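Local atomic coordinates of NAD nucleotidase (Haemophilus influenzae, PDB entry 3ZTV), a protein that degrades NAD to adenosine and nicotinamide riboside, acting both as a pyrophosphatase and as a zinc-dependent 5'-nucleotidase of broad substrate range. Residues 215-220 / 252-257. Residues are numbered along the deposited sequence; the frame is centred on the assembly and turned at random.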
ATOM      1  N   LYS A 215       7.442   5.507 -11.994  1.00  6.52           N
ATOM      2  CA  LYS A 215       6.073   5.058 -11.726  1.00  6.62           C
ATOM      3  C   LYS A 215       5.130   6.142 -11.237  1.00  6.03           C
ATOM      4  O   LYS A 215       3.921   5.933 -11.186  1.00  8.10           O
ATOM      5  CB  LYS A 215       6.072   3.901 -10.724  1.00  9.59           C
ATOM      6  CG  LYS A 215       6.692   2.626 -11.257  1.00 11.83           C
ATOM      7  CD  LYS A 215       6.530   1.460 -10.296  1.00 16.40           C
ATOM      8  CE  LYS A 215       7.068   0.175 -10.909  1.00 18.72           C
ATOM      9  NZ  LYS A 215       6.993  -0.974  -9.962  1.00 23.46           N
ATOM     10  N   VAL A 216       5.669   7.296 -10.861  1.00  6.78           N
ATOM     11  CA  VAL A 216       4.888   8.355 -10.239  1.00  5.77           C
ATOM     12  C   VAL A 216       4.998   9.630 -11.073  1.00  5.94           C
ATOM     13  O   VAL A 216       6.091   9.986 -11.519  1.00  6.27           O
ATOM     14  CB  VAL A 216       5.387   8.619  -8.789  1.00  6.36           C
ATOM     15  CG1 VAL A 216       4.745   9.858  -8.191  1.00  6.00           C
ATOM     16  CG2 VAL A 216       5.151   7.394  -7.901  1.00  7.54           C
ATOM     17  N   ASN A 217       3.866  10.297 -11.280  1.00  5.95           N
ATOM     18  CA  ASN A 217       3.828  11.551 -12.031  1.00  6.64           C
ATOM     19  C   ASN A 217       3.980  12.802 -11.162  1.00  5.96           C
ATOM     20  O   ASN A 217       3.760  12.773  -9.944  1.00  7.36           O
ATOM     21  CB  ASN A 217       2.520  11.661 -12.839  1.00  5.99           C
ATOM     22  CG  ASN A 217       2.371  10.560 -13.866  1.00  7.99           C
ATOM     23  OD1 ASN A 217       1.315   9.914 -13.968  1.00 11.26           O
ATOM     24  ND2 ASN A 217       3.424  10.329 -14.622  1.00  6.32           N
ATOM     25  N   ASP A 218       4.365  13.901 -11.805  1.00  6.89           N
ATOM     26  CA  ASP A 218       4.306  15.242 -11.231  1.00  6.78           C
ATOM     27  C   ASP A 218       5.448  15.591 -10.267  1.00  6.10           C
ATOM     28  O   ASP A 218       5.430  16.652  -9.642  1.00  7.74           O
ATOM     29  CB  ASP A 218       2.932  15.495 -10.594  1.00 10.01           C
ATOM     30  CG  ASP A 218       1.793  15.293 -11.576  1.00 16.31           C
ATOM     31  OD1 ASP A 218       1.862  15.842 -12.696  1.00 20.31           O
ATOM     32  OD2 ASP A 218       0.850  14.562 -11.226  1.00 22.18           O
ATOM     33  N   ILE A 219       6.441  14.710 -10.180  1.00  5.49           N
ATOM     34  CA  ILE A 219       7.626  14.980  -9.346  1.00  5.97           C
ATOM     35  C   ILE A 219       8.846  15.199 -10.246  1.00  5.61           C
ATOM     36  O   ILE A 219       9.160  14.357 -11.091  1.00  6.83           O
ATOM     37  CB  ILE A 219       7.878  13.839  -8.328  1.00  5.50           C
ATOM     38  CG1 ILE A 219       6.661  13.672  -7.406  1.00  6.07           C
ATOM     39  CG2 ILE A 219       9.173  14.076  -7.534  1.00  5.76           C
ATOM     40  CD1 ILE A 219       6.815  12.536  -6.402  1.00  6.77           C
ATOM     41  N   ASP A 220       9.507  16.336 -10.066  1.00  5.19           N
ATOM     42  CA  ASP A 220      10.572  16.773 -10.973  1.00  5.10           C
ATOM     43  C   ASP A 220      11.990  16.361 -10.584  1.00  4.81           C
ATOM     44  O   ASP A 220      12.794  16.006 -11.454  1.00  5.06           O
ATOM     45  CB  ASP A 220      10.498  18.289 -11.126  1.00  6.04           C
ATOM     46  CG  ASP A 220       9.164  18.733 -11.708  1.00  6.77           C
ATOM     47  OD1 ASP A 220       8.845  18.328 -12.841  1.00  6.80           O
ATOM     48  OD2 ASP A 220       8.394  19.472 -11.058  1.00  6.71           O
ATOM     49  N   LYS A 252      12.047   9.167 -17.493  1.00  6.77           N
ATOM     50  CA  LYS A 252      10.729   9.694 -17.835  1.00  6.36           C
ATOM     51  C   LYS A 252       9.686   9.077 -16.910  1.00  6.89           C
ATOM     52  O   LYS A 252       9.706   7.864 -16.663  1.00  7.59           O
ATOM     53  CB  LYS A 252      10.351   9.348 -19.282  1.00  8.74           C
ATOM     54  CG  LYS A 252      10.903  10.276 -20.355  1.00 10.15           C
ATOM     55  CD  LYS A 252      10.365   9.876 -21.739  1.00 10.81           C
ATOM     56  CE  LYS A 252      10.899  10.769 -22.852  1.00 11.75           C
ATOM     57  NZ  LYS A 252      10.352  12.149 -22.779  1.00 10.51           N
ATOM     58  N   ASN A 253       8.774   9.895 -16.413  1.00  6.07           N
ATOM     59  CA  ASN A 253       7.659   9.362 -15.651  1.00  7.11           C
ATOM     60  C   ASN A 253       6.579   8.837 -16.615  1.00  6.35           C
ATOM     61  O   ASN A 253       6.731   8.959 -17.840  1.00  7.58           O
ATOM     62  CB  ASN A 253       7.147  10.397 -14.635  1.00  6.61           C
ATOM     63  CG  ASN A 253       6.498  11.619 -15.279  1.00  5.46           C
ATOM     64  OD1 ASN A 253       6.109  11.595 -16.455  1.00  6.13           O
ATOM     65  ND2 ASN A 253       6.366  12.693 -14.503  1.00  5.95           N
ATOM     66  N   PRO A 254       5.501   8.225 -16.091  1.00  6.17           N
ATOM     67  CA  PRO A 254       4.493   7.652 -16.995  1.00  8.48           C
ATOM     68  C   PRO A 254       3.896   8.686 -17.950  1.00  7.66           C
ATOM     69  O   PRO A 254       3.481   8.325 -19.064  1.00  9.62           O
ATOM     70  CB  PRO A 254       3.443   7.098 -16.028  1.00  9.38           C
ATOM     71  CG  PRO A 254       4.272   6.707 -14.804  1.00  8.37           C
ATOM     72  CD  PRO A 254       5.299   7.811 -14.691  1.00  7.68           C
ATOM     73  N   ASN A 255       3.867   9.950 -17.542  1.00  7.61           N
ATOM     74  CA  ASN A 255       3.342  11.027 -18.372  1.00  8.02           C
ATOM     75  C   ASN A 255       4.326  11.502 -19.437  1.00  9.57           C
ATOM     76  O   ASN A 255       3.958  12.298 -20.311  1.00 11.16           O
ATOM     77  CB  ASN A 255       2.877  12.200 -17.508  1.00  7.87           C
ATOM     78  CG  ASN A 255       1.571  11.905 -16.803  1.00  9.23           C
ATOM     79  OD1 ASN A 255       0.935  10.890 -17.083  1.00 10.60           O
ATOM     80  ND2 ASN A 255       1.165  12.780 -15.890  1.00 10.22           N
ATOM     81  N   GLY A 256       5.564  11.017 -19.373  1.00  6.06           N
ATOM     82  CA  GLY A 256       6.575  11.364 -20.354  1.00  8.67           C
ATOM     83  C   GLY A 256       7.452  12.535 -19.951  1.00  9.24           C
ATOM     84  O   GLY A 256       8.315  12.936 -20.722  1.00 10.62           O
ATOM     85  N   GLU A 257       7.260  13.077 -18.744  1.00  7.63           N
ATOM     86  CA  GLU A 257       8.061  14.218 -18.280  1.00  8.22           C
ATOM     87  C   GLU A 257       9.380  13.759 -17.650  1.00  6.22           C
ATOM     88  O   GLU A 257       9.452  12.671 -17.092  1.00  6.47           O
ATOM     89  CB  GLU A 257       7.252  15.064 -17.291  1.00 10.48           C
ATOM     90  CG  GLU A 257       5.864  15.463 -17.830  1.00 13.98           C
ATOM     91  CD  GLU A 257       5.911  16.170 -19.163  1.00 14.93           C
ATOM     92  OE1 GLU A 257       6.634  15.719 -20.078  1.00 26.17           O
ATOM     93  OE2 GLU A 257       5.199  17.188 -19.309  1.00 30.64           O
TER
HETATM   94  O   HOH W   1       7.224  12.422 -11.715  1.00  5.64           O
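N217 and N255 both set CG anti to their own carbonyl carbon (chi1 -62° and -74°), and their amides come to lie face on face across the contact. The two planes are 13° apart, with N217 CG 3.3 Å from N255 CG, while the side chains as a whole cross at about a right angle. The N255 amide is also gripped from the second subunit, whose K132 backbone N donates to N255 OD1 and whose D131 packs against N217 and N255. Beside this stack, the ring of P254 sets CG 3.7 Å from K215 C, at the end of helix 206-215. The contact joins the helix-to-strand link of a beta-alpha-beta crossover (198-203, 206-215, 221-224), within the calcineurin-like phosphoesterase region, to the tip of hairpin 249-252/258-263 at the edge of a six-stranded mixed sheet. N253 opens the type I turn there, and its amide serves both loops. N253 OD1 accepts E257 N at 3.0 Å from above the carbonyl plane, bracing the turn, whereas N253 ND2 donates to a water at 2.9 Å on the side of 215-220. That same water donates to V216 O (2.7 Å) and accepts from I219 N (2.9 Å), tying two backbone groups of 215-220 to the turn.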